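Side-chain contacts in farnesyltransferase, putative (Trypanosoma cruzi, PDB 3WCA), which probably condenses two molecules of farnesyl diphosphate, with reduction by NADPH or NADH and with magnesium as cofactor, into squalene, a precursor of lanosterol: residues I59-L62 with V63-L67; P86-H89 with E90-H93; Q323-L326 with Q327-T331. The protein carries 1 engineered substitution. All blocks are in the same frame, centred on the assembly; numbering follows the deposited sequence.

Contact 1. Residues I59-L62 with V63-L67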
ATOM      1  N   ILE A  59      -1.930  12.768  -9.967  1.00 32.10           N
ATOM      2  CA  ILE A  59      -0.664  13.491  -9.913  1.00 33.64           C
ATOM      3  C   ILE A  59       0.074  13.157  -8.619  1.00 32.58           C
ATOM      4  O   ILE A  59       1.300  13.036  -8.602  1.00 33.99           O
ATOM      5  CB  ILE A  59      -0.896  15.014  -9.983  1.00 33.42           C
ATOM      6  CG1 ILE A  59      -1.621  15.357 -11.278  1.00 34.70           C
ATOM      7  CG2 ILE A  59       0.439  15.759  -9.894  1.00 33.01           C
ATOM      8  CD1 ILE A  59      -0.975  14.735 -12.509  1.00 39.43           C
ATOM      9  N   PHE A  60      -0.695  13.038  -7.540  1.00 30.99           N
ATOM     10  CA  PHE A  60      -0.181  12.692  -6.225  1.00 31.50           C
ATOM     11  C   PHE A  60       0.551  11.353  -6.308  1.00 34.78           C
ATOM     12  O   PHE A  60       1.674  11.202  -5.812  1.00 36.44           O
ATOM     13  CB  PHE A  60      -1.353  12.586  -5.250  1.00 30.28           C
ATOM     14  CG  PHE A  60      -0.976  12.107  -3.881  1.00 30.03           C
ATOM     15  CD1 PHE A  60       0.190  12.563  -3.261  1.00 29.92           C
ATOM     16  CD2 PHE A  60      -1.846  11.282  -3.159  1.00 29.74           C
ATOM     17  CE1 PHE A  60       0.480  12.213  -1.932  1.00 29.21           C
ATOM     18  CE2 PHE A  60      -1.568  10.928  -1.837  1.00 28.46           C
ATOM     19  CZ  PHE A  60      -0.397  11.401  -1.217  1.00 27.60           C
ATOM     20  N   TYR A  61      -0.105  10.387  -6.946  1.00 34.07           N
ATOM     21  CA  TYR A  61       0.446   9.054  -7.119  1.00 33.72           C
ATOM     22  C   TYR A  61       1.716   9.048  -7.957  1.00 31.98           C
ATOM     23  O   TYR A  61       2.654   8.318  -7.652  1.00 31.90           O
ATOM     24  CB  TYR A  61      -0.592   8.138  -7.772  1.00 37.90           C
ATOM     25  CG  TYR A  61      -0.039   6.792  -8.180  1.00 42.46           C
ATOM     26  CD1 TYR A  61      -0.055   5.707  -7.303  1.00 42.94           C
ATOM     27  CD2 TYR A  61       0.547   6.619  -9.434  1.00 45.45           C
ATOM     28  CE1 TYR A  61       0.503   4.477  -7.665  1.00 46.10           C
ATOM     29  CE2 TYR A  61       1.112   5.402  -9.806  1.00 48.86           C
ATOM     30  CZ  TYR A  61       1.090   4.336  -8.920  1.00 49.41           C
ATOM     31  OH  TYR A  61       1.682   3.149  -9.296  1.00 48.07           O
ATOM     32  N   LEU A  62       1.758   9.842  -9.016  1.00 30.60           N
ATOM     33  CA  LEU A  62       2.944   9.849  -9.861  1.00 31.68           C
ATOM     34  C   LEU A  62       4.143  10.487  -9.159  1.00 32.90           C
ATOM     35  O   LEU A  62       5.283  10.054  -9.334  1.00 34.33           O
ATOM     36  CB  LEU A  62       2.644  10.546 -11.183  1.00 31.13           C
ATOM     37  CG  LEU A  62       1.682   9.768 -12.098  1.00 31.40           C
ATOM     38  CD1 LEU A  62       1.315  10.618 -13.322  1.00 31.25           C
ATOM     39  CD2 LEU A  62       2.344   8.466 -12.541  1.00 28.41           C
ATOM     40  N   VAL A  63       3.888  11.512  -8.355  1.00 32.88           N
ATOM     41  CA  VAL A  63       4.965  12.150  -7.616  1.00 33.39           C
ATOM     42  C   VAL A  63       5.622  11.098  -6.711  1.00 34.30           C
ATOM     43  O   VAL A  63       6.839  10.916  -6.747  1.00 33.14           O
ATOM     44  CB  VAL A  63       4.435  13.318  -6.747  1.00 33.54           C
ATOM     45  CG1 VAL A  63       5.485  13.734  -5.726  1.00 35.45           C
ATOM     46  CG2 VAL A  63       4.072  14.500  -7.636  1.00 30.20           C
ATOM     47  N   LEU A  64       4.807  10.395  -5.925  1.00 33.01           N
ATOM     48  CA  LEU A  64       5.307   9.375  -5.008  1.00 33.49           C
ATOM     49  C   LEU A  64       5.936   8.223  -5.776  1.00 35.22           C
ATOM     50  O   LEU A  64       6.901   7.597  -5.318  1.00 34.02           O
ATOM     51  CB  LEU A  64       4.172   8.845  -4.118  1.00 30.25           C
ATOM     52  CG  LEU A  64       3.431   9.881  -3.265  1.00 30.22           C
ATOM     53  CD1 LEU A  64       2.516   9.161  -2.279  1.00 28.81           C
ATOM     54  CD2 LEU A  64       4.440  10.755  -2.505  1.00 28.00           C
ATOM     55  N   ARG A  65       5.384   7.948  -6.949  1.00 35.82           N
ATOM     56  CA  ARG A  65       5.885   6.874  -7.783  1.00 36.47           C
ATOM     57  C   ARG A  65       7.289   7.229  -8.255  1.00 36.77           C
ATOM     58  O   ARG A  65       8.143   6.355  -8.419  1.00 37.67           O
ATOM     59  CB  ARG A  65       4.969   6.677  -8.979  1.00 39.90           C
ATOM     60  CG  ARG A  65       5.388   5.538  -9.856  1.00 45.16           C
ATOM     61  CD  ARG A  65       5.439   4.239  -9.073  1.00 50.85           C
ATOM     62  NE  ARG A  65       5.945   3.169  -9.919  1.00 57.98           N
ATOM     63  CZ  ARG A  65       5.873   1.880  -9.619  1.00 63.12           C
ATOM     64  NH1 ARG A  65       5.311   1.491  -8.479  1.00 65.36           N
ATOM     65  NH2 ARG A  65       6.354   0.984 -10.471  1.00 64.64           N
ATOM     66  N   ALA A  66       7.518   8.512  -8.500  1.00 33.95           N
ATOM     67  CA  ALA A  66       8.837   8.969  -8.913  1.00 35.63           C
ATOM     68  C   ALA A  66       9.800   8.703  -7.746  1.00 35.40           C
ATOM     69  O   ALA A  66      10.872   8.128  -7.946  1.00 36.57           O
ATOM     70  CB  ALA A  66       8.798  10.463  -9.245  1.00 35.28           C
ATOM     71  N   LEU A  67       9.414   9.107  -6.532  1.00 34.92           N
ATOM     72  CA  LEU A  67      10.260   8.877  -5.355  1.00 36.23           C
ATOM     73  C   LEU A  67      10.621   7.407  -5.250  1.00 38.77           C
ATOM     74  O   LEU A  67      11.790   7.043  -5.046  1.00 37.89           O
ATOM     75  CB  LEU A  67       9.542   9.249  -4.056  1.00 34.08           C
ATOM     76  CG  LEU A  67       9.265  10.707  -3.725  1.00 36.83           C
ATOM     77  CD1 LEU A  67       8.587  10.787  -2.359  1.00 34.15           C
ATOM     78  CD2 LEU A  67      10.569  11.478  -3.738  1.00 35.09           C
TER
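Tyr-61 and Arg-65, one helical turn apart, run side by side in the same direction, with the phenol plane only 14° from that of the guanidinium group. Both side chains leave the backbone with CG anti to N (both chi1 within 10° of 180°), which sets them on a common course. The arginine then bends at chi2 (58°), and its CD comes to 3.9 Å from Tyr-61 OH, a van der Waals approach alongside the phenol. Beyond that point the guanidinium moves on: NH2 makes a salt bridge with Glu-107, and NH1 forms a long, weak ion pair with Asp-68.

A second i to i+4 pair is apolar. Leu-64 CD1 approaches the Phe-60 ring obliquely, 4.1 Å from its centroid, in an off-centre CH-pi contact; the nearest ring atom to Leu-64 CD1 is Phe-60 CE1 at 3.7 Å. Phe-60 CG lies beside its own carbonyl carbon, anti to the backbone N, and this brings the CE1/CZ side of the ring to Leu-64. Val-63 turns CG2 back against the turn before it, 3.3 Å from Ile-59 O.

Underneath, regular backbone bonds hold the spacing, among them Val-63 N to Ile-59 O at 3.0 Å and Arg-65 N to Tyr-61 O at 2.8 Å. Phe-60, Val-63 and Leu-64 face helix 126-147, whereas Leu-62 lies against helices 26-38 and 105-112. Tyr-61, stacked on Phe-42, touches the bound farnesyl thiodiphosphate. Further along the same helix, Asp-68, Glu-71 and Asp-72 bind magnesium: this is the aspartate-rich helix of the all-alpha squalene/phytoene synthase fold, leading from the substrate pocket to the metal site.

Contact 2. Residues P86-H89 with E90-H93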
ATOM      1  N   PRO A  86      15.439  14.203  -0.527  1.00 40.02           N
ATOM      2  CA  PRO A  86      14.981  15.287   0.354  1.00 38.96           C
ATOM      3  C   PRO A  86      14.481  16.555  -0.321  1.00 38.89           C
ATOM      4  O   PRO A  86      13.659  17.277   0.242  1.00 41.17           O
ATOM      5  CB  PRO A  86      16.197  15.547   1.239  1.00 38.55           C
ATOM      6  CG  PRO A  86      16.812  14.183   1.343  1.00 38.43           C
ATOM      7  CD  PRO A  86      16.765  13.724  -0.101  1.00 37.93           C
ATOM      8  N   LYS A  87      14.972  16.842  -1.515  1.00 39.22           N
ATOM      9  CA  LYS A  87      14.519  18.038  -2.205  1.00 42.16           C
ATOM     10  C   LYS A  87      13.642  17.697  -3.402  1.00 42.12           C
ATOM     11  O   LYS A  87      13.438  18.517  -4.295  1.00 40.96           O
ATOM     12  CB  LYS A  87      15.716  18.900  -2.640  1.00 44.63           C
ATOM     13  CG  LYS A  87      16.795  18.176  -3.436  1.00 48.28           C
ATOM     14  CD  LYS A  87      17.832  19.179  -3.949  1.00 48.31           C
ATOM     15  CE  LYS A  87      18.833  18.536  -4.901  1.00 49.96           C
ATOM     16  NZ  LYS A  87      19.849  17.711  -4.200  1.00 48.65           N
ATOM     17  N   PHE A  88      13.102  16.485  -3.408  1.00 42.92           N
ATOM     18  CA  PHE A  88      12.256  16.073  -4.506  1.00 41.52           C
ATOM     19  C   PHE A  88      11.017  16.939  -4.552  1.00 41.30           C
ATOM     20  O   PHE A  88      10.592  17.353  -5.621  1.00 42.60           O
ATOM     21  CB  PHE A  88      11.841  14.616  -4.362  1.00 42.43           C
ATOM     22  CG  PHE A  88      11.530  13.957  -5.668  1.00 41.26           C
ATOM     23  CD1 PHE A  88      12.559  13.481  -6.478  1.00 41.41           C
ATOM     24  CD2 PHE A  88      10.214  13.818  -6.097  1.00 41.41           C
ATOM     25  CE1 PHE A  88      12.279  12.871  -7.700  1.00 41.75           C
ATOM     26  CE2 PHE A  88       9.924  13.211  -7.315  1.00 40.12           C
ATOM     27  CZ  PHE A  88      10.961  12.736  -8.119  1.00 39.42           C
ATOM     28  N   HIS A  89      10.445  17.216  -3.387  1.00 43.49           N
ATOM     29  CA  HIS A  89       9.243  18.038  -3.312  1.00 46.89           C
ATOM     30  C   HIS A  89       9.459  19.449  -3.861  1.00 48.69           C
ATOM     31  O   HIS A  89       8.521  20.078  -4.348  1.00 51.02           O
ATOM     32  CB  HIS A  89       8.744  18.124  -1.868  1.00 48.09           C
ATOM     33  CG  HIS A  89       9.558  19.029  -0.995  1.00 51.02           C
ATOM     34  ND1 HIS A  89      10.900  18.823  -0.752  1.00 53.67           N
ATOM     35  CD2 HIS A  89       9.217  20.141  -0.301  1.00 51.14           C
ATOM     36  CE1 HIS A  89      11.349  19.770   0.053  1.00 52.69           C
ATOM     37  NE2 HIS A  89      10.347  20.581   0.343  1.00 52.34           N
ATOM     38  N   GLU A  90      10.690  19.949  -3.788  1.00 49.51           N
ATOM     39  CA  GLU A  90      10.977  21.289  -4.291  1.00 51.43           C
ATOM     40  C   GLU A  90      10.816  21.373  -5.804  1.00 51.04           C
ATOM     41  O   GLU A  90      10.449  22.420  -6.332  1.00 52.65           O
ATOM     42  CB  GLU A  90      12.393  21.728  -3.883  1.00 52.27           C
ATOM     43  CG  GLU A  90      12.534  21.943  -2.375  1.00 56.97           C
ATOM     44  CD  GLU A  90      13.943  22.308  -1.933  1.00 58.01           C
ATOM     45  OE1 GLU A  90      14.186  22.337  -0.703  1.00 58.42           O
ATOM     46  OE2 GLU A  90      14.801  22.568  -2.806  1.00 58.11           O
ATOM     47  N   HIS A  91      11.067  20.267  -6.497  1.00 50.14           N
ATOM     48  CA  HIS A  91      10.949  20.240  -7.950  1.00 50.14           C
ATOM     49  C   HIS A  91       9.511  20.383  -8.454  1.00 49.29           C
ATOM     50  O   HIS A  91       9.284  20.657  -9.633  1.00 48.32           O
ATOM     51  CB  HIS A  91      11.556  18.952  -8.496  1.00 52.41           C
ATOM     52  CG  HIS A  91      12.951  18.698  -8.019  1.00 54.96           C
ATOM     53  ND1 HIS A  91      13.907  19.688  -7.962  1.00 55.64           N
ATOM     54  CD2 HIS A  91      13.554  17.565  -7.591  1.00 54.39           C
ATOM     55  CE1 HIS A  91      15.040  19.176  -7.518  1.00 56.16           C
ATOM     56  NE2 HIS A  91      14.853  17.890  -7.285  1.00 55.19           N
ATOM     57  N   LEU A  92       8.544  20.193  -7.567  1.00 48.71           N
ATOM     58  CA  LEU A  92       7.137  20.314  -7.939  1.00 50.33           C
ATOM     59  C   LEU A  92       6.817  21.678  -8.551  1.00 51.90           C
ATOM     60  O   LEU A  92       5.873  21.812  -9.334  1.00 50.81           O
ATOM     61  CB  LEU A  92       6.247  20.083  -6.710  1.00 49.41           C
ATOM     62  CG  LEU A  92       5.654  18.692  -6.460  1.00 48.75           C
ATOM     63  CD1 LEU A  92       6.424  17.614  -7.224  1.00 49.58           C
ATOM     64  CD2 LEU A  92       5.663  18.422  -4.966  1.00 45.67           C
ATOM     65  N   HIS A  93       7.608  22.685  -8.195  1.00 53.53           N
ATOM     66  CA  HIS A  93       7.404  24.040  -8.693  1.00 56.42           C
ATOM     67  C   HIS A  93       8.414  24.425  -9.774  1.00 58.25           C
ATOM     68  O   HIS A  93       8.546  25.597 -10.115  1.00 60.17           O
ATOM     69  CB  HIS A  93       7.494  25.034  -7.534  1.00 56.48           C
ATOM     70  CG  HIS A  93       6.502  24.783  -6.441  1.00 56.23           C
ATOM     71  ND1 HIS A  93       5.141  24.923  -6.622  1.00 56.01           N
ATOM     72  CD2 HIS A  93       6.672  24.394  -5.154  1.00 55.53           C
ATOM     73  CE1 HIS A  93       4.517  24.631  -5.495  1.00 55.82           C
ATOM     74  NE2 HIS A  93       5.422  24.307  -4.589  1.00 56.84           N
TER
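His-89 and Glu-90 meet through a CH-pi contact: Glu-90 CG sits over one face of the His-89 imidazole, toward its rim, 3.8 Å from the ring centroid and 3.5 Å from CE1. The first torsion of His-89 (chi1 75°) puts CG between the backbone N and the carbonyl carbon, which places the backbone N of Glu-90 over one face of the ring. The carboxylate plane stands 62° from the ring, and Glu-90 OE2 ends 3.8 Å from Lys-87 CB.

A second face contact is polar. Lys-87 O lies over the centre of the His-91 ring, 3.4 Å from both CD2 and NE2, an approach with too poor an angle for a hydrogen bond to NE2. The same imidazole also takes part in a ring stack, with Trp-97.

The backbone bonds all span three residues, the pattern of successive turns or a short 3-10-like run, here in the connection between helices 78-84 and 105-112. His-91 N binds Phe-88 O at 3.1 Å and Leu-92 N binds His-89 O at 3.2 Å, each donor well above the carbonyl plane; Glu-90 N to Lys-87 O is weak.

Apolar packing points inward: Phe-88 presses on Ala-66 and Leu-67 of helix 51-72, and Leu-92 on Val-63.

Contact 3. Residues Q323-L326 with Q327-T331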
ATOM      1  N   GLN A 323     -22.556  -1.621   3.339  1.00 40.37           N
ATOM      2  CA  GLN A 323     -23.104  -2.941   3.629  1.00 40.69           C
ATOM      3  C   GLN A 323     -22.518  -4.081   2.815  1.00 38.91           C
ATOM      4  O   GLN A 323     -22.064  -5.071   3.380  1.00 40.54           O
ATOM      5  CB  GLN A 323     -24.630  -2.931   3.486  1.00 42.99           C
ATOM      6  CG  GLN A 323     -25.319  -2.068   4.534  1.00 43.96           C
ATOM      7  CD  GLN A 323     -24.693  -2.233   5.907  1.00 46.95           C
ATOM      8  OE1 GLN A 323     -24.509  -3.354   6.390  1.00 44.59           O
ATOM      9  NE2 GLN A 323     -24.363  -1.112   6.547  1.00 46.77           N
ATOM     10  N   ALA A 324     -22.522  -3.951   1.496  1.00 36.39           N
ATOM     11  CA  ALA A 324     -21.979  -5.000   0.642  1.00 35.88           C
ATOM     12  C   ALA A 324     -20.477  -5.208   0.905  1.00 35.25           C
ATOM     13  O   ALA A 324     -19.976  -6.333   0.896  1.00 36.07           O
ATOM     14  CB  ALA A 324     -22.216  -4.651  -0.823  1.00 32.57           C
ATOM     15  N   THR A 325     -19.772  -4.112   1.146  1.00 34.35           N
ATOM     16  CA  THR A 325     -18.345  -4.155   1.409  1.00 33.61           C
ATOM     17  C   THR A 325     -18.062  -4.887   2.703  1.00 34.52           C
ATOM     18  O   THR A 325     -17.127  -5.677   2.784  1.00 35.95           O
ATOM     19  CB  THR A 325     -17.783  -2.740   1.491  1.00 32.79           C
ATOM     20  OG1 THR A 325     -18.023  -2.085   0.242  1.00 30.92           O
ATOM     21  CG2 THR A 325     -16.287  -2.762   1.779  1.00 31.06           C
ATOM     22  N   LEU A 326     -18.873  -4.615   3.718  1.00 35.88           N
ATOM     23  CA  LEU A 326     -18.717  -5.270   5.005  1.00 37.72           C
ATOM     24  C   LEU A 326     -18.950  -6.760   4.857  1.00 39.06           C
ATOM     25  O   LEU A 326     -18.203  -7.564   5.426  1.00 38.66           O
ATOM     26  CB  LEU A 326     -19.707  -4.721   6.030  1.00 41.41           C
ATOM     27  CG  LEU A 326     -19.452  -3.322   6.578  1.00 42.17           C
ATOM     28  CD1 LEU A 326     -20.570  -2.956   7.549  1.00 43.90           C
ATOM     29  CD2 LEU A 326     -18.093  -3.282   7.269  1.00 43.44           C
ATOM     30  N   GLN A 327     -19.978  -7.142   4.102  1.00 37.63           N
ATOM     31  CA  GLN A 327     -20.219  -8.562   3.943  1.00 39.09           C
ATOM     32  C   GLN A 327     -19.109  -9.266   3.157  1.00 38.08           C
ATOM     33  O   GLN A 327     -18.744 -10.396   3.492  1.00 39.09           O
ATOM     34  CB  GLN A 327     -21.615  -8.831   3.355  1.00 43.41           C
ATOM     35  CG  GLN A 327     -22.018  -8.034   2.138  1.00 50.08           C
ATOM     36  CD  GLN A 327     -23.536  -8.017   1.947  1.00 53.77           C
ATOM     37  OE1 GLN A 327     -24.264  -7.346   2.692  1.00 54.21           O
ATOM     38  NE2 GLN A 327     -24.017  -8.771   0.959  1.00 52.61           N
ATOM     39  N   MET A 328     -18.545  -8.621   2.136  1.00 36.00           N
ATOM     40  CA  MET A 328     -17.452  -9.266   1.407  1.00 34.44           C
ATOM     41  C   MET A 328     -16.218  -9.409   2.308  1.00 32.06           C
ATOM     42  O   MET A 328     -15.503 -10.401   2.225  1.00 29.79           O
ATOM     43  CB  MET A 328     -17.087  -8.489   0.144  1.00 36.58           C
ATOM     44  CG  MET A 328     -18.078  -8.689  -0.995  1.00 37.84           C
ATOM     45  SD  MET A 328     -17.481  -7.999  -2.548  1.00 41.31           S
ATOM     46  CE  MET A 328     -17.850  -6.281  -2.271  1.00 38.99           C
ATOM     47  N   LEU A 329     -15.974  -8.425   3.170  1.00 30.32           N
ATOM     48  CA  LEU A 329     -14.834  -8.486   4.085  1.00 33.19           C
ATOM     49  C   LEU A 329     -15.087  -9.580   5.122  1.00 34.64           C
ATOM     50  O   LEU A 329     -14.170 -10.299   5.524  1.00 31.68           O
ATOM     51  CB  LEU A 329     -14.628  -7.149   4.808  1.00 32.61           C
ATOM     52  CG  LEU A 329     -14.113  -5.946   4.014  1.00 32.91           C
ATOM     53  CD1 LEU A 329     -14.087  -4.708   4.911  1.00 32.24           C
ATOM     54  CD2 LEU A 329     -12.719  -6.239   3.479  1.00 31.08           C
ATOM     55  N   LYS A 330     -16.336  -9.697   5.558  1.00 35.22           N
ATOM     56  CA  LYS A 330     -16.687 -10.724   6.525  1.00 35.94           C
ATOM     57  C   LYS A 330     -16.455 -12.082   5.865  1.00 35.06           C
ATOM     58  O   LYS A 330     -15.831 -12.979   6.443  1.00 34.05           O
ATOM     59  CB  LYS A 330     -18.151 -10.593   6.944  1.00 40.52           C
ATOM     60  CG  LYS A 330     -18.529 -11.516   8.094  1.00 46.21           C
ATOM     61  CD  LYS A 330     -20.029 -11.637   8.254  1.00 49.05           C
ATOM     62  CE  LYS A 330     -20.486 -10.969   9.525  1.00 53.79           C
ATOM     63  NZ  LYS A 330     -19.981  -9.571   9.574  1.00 55.62           N
ATOM     64  N   THR A 331     -16.954 -12.221   4.640  1.00 33.57           N
ATOM     65  CA  THR A 331     -16.793 -13.459   3.886  1.00 34.04           C
ATOM     66  C   THR A 331     -15.332 -13.886   3.766  1.00 32.90           C
ATOM     67  O   THR A 331     -15.000 -15.045   4.010  1.00 33.74           O
ATOM     68  CB  THR A 331     -17.359 -13.336   2.457  1.00 35.61           C
ATOM     69  OG1 THR A 331     -18.786 -13.205   2.513  1.00 41.27           O
ATOM     70  CG2 THR A 331     -17.003 -14.565   1.644  1.00 36.98           C
TER
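Thr-325 and Leu-329 form the close-packed side of this contact, one turn apart on helix 322-338, a regular alpha-helix and the last but one of the all-helical fold. With its CG beside the backbone N (chi1 -71°), Leu-329 tilts its branch back toward the preceding turn and brings CG to 3.3 Å from Thr-325 O. The methyls meet less intimately, Thr-325 CG2 lying 4.3 Å from Leu-329 CD1. Both residues are buried against Val-285 of helix 274-294, and Leu-329 also reaches Met-361 of helix 347-362. Thr-325 OG1 hydrogen-bonds Glu-321 O, just before the helix begins, while the methyl faces the packed side. Lys-330 likewise lies against helix 347-362, on Met-361 and Glu-362, and its NZ hydrogen-bonds Gln-365 OE1.

Backbone bonds from residue i+4 to residue i tie the turns together: Leu-329 N to Thr-325 O at 3.0 Å and Lys-330 N to Leu-326 O at 2.8 Å.

The other side is the one toward solvent. There the exposed Gln-327 lies along the preceding turn. Met-328 is partly exposed and bends at chi3 (-79°), which returns CE to 3.8 Å from Ala-324 O.

At exposed Thr-331 the hydroxyl folds back onto its own helix: Gln-327 O accepts both Thr-331 N at 2.8 Å and Thr-331 OG1 at 3.0 Å, the two donors arriving from opposite faces of the carbonyl plane.

How the contacts relate
The three contacts follow one another along the single chain, and all lie in or between helices. Contacts 1 and 2 are neighbours, their centres 12 Å apart: the turns of 86-93 pack on helix 51-72, with Phe-88 CZ 3.3 Å from Ala-66 CB and Leu-92 CD1 3.9 Å from Val-63 CG2. Contact 1 thus belongs to the substrate pocket, and contact 2 covers its helix, which also carries the magnesium ligands. Contact 3, on helix 322-338, lies across the centre of the chain, its centre about 31 Å from that of contact 1 and about 41 Å from that of contact 2; it touches neither and is remote from both sites.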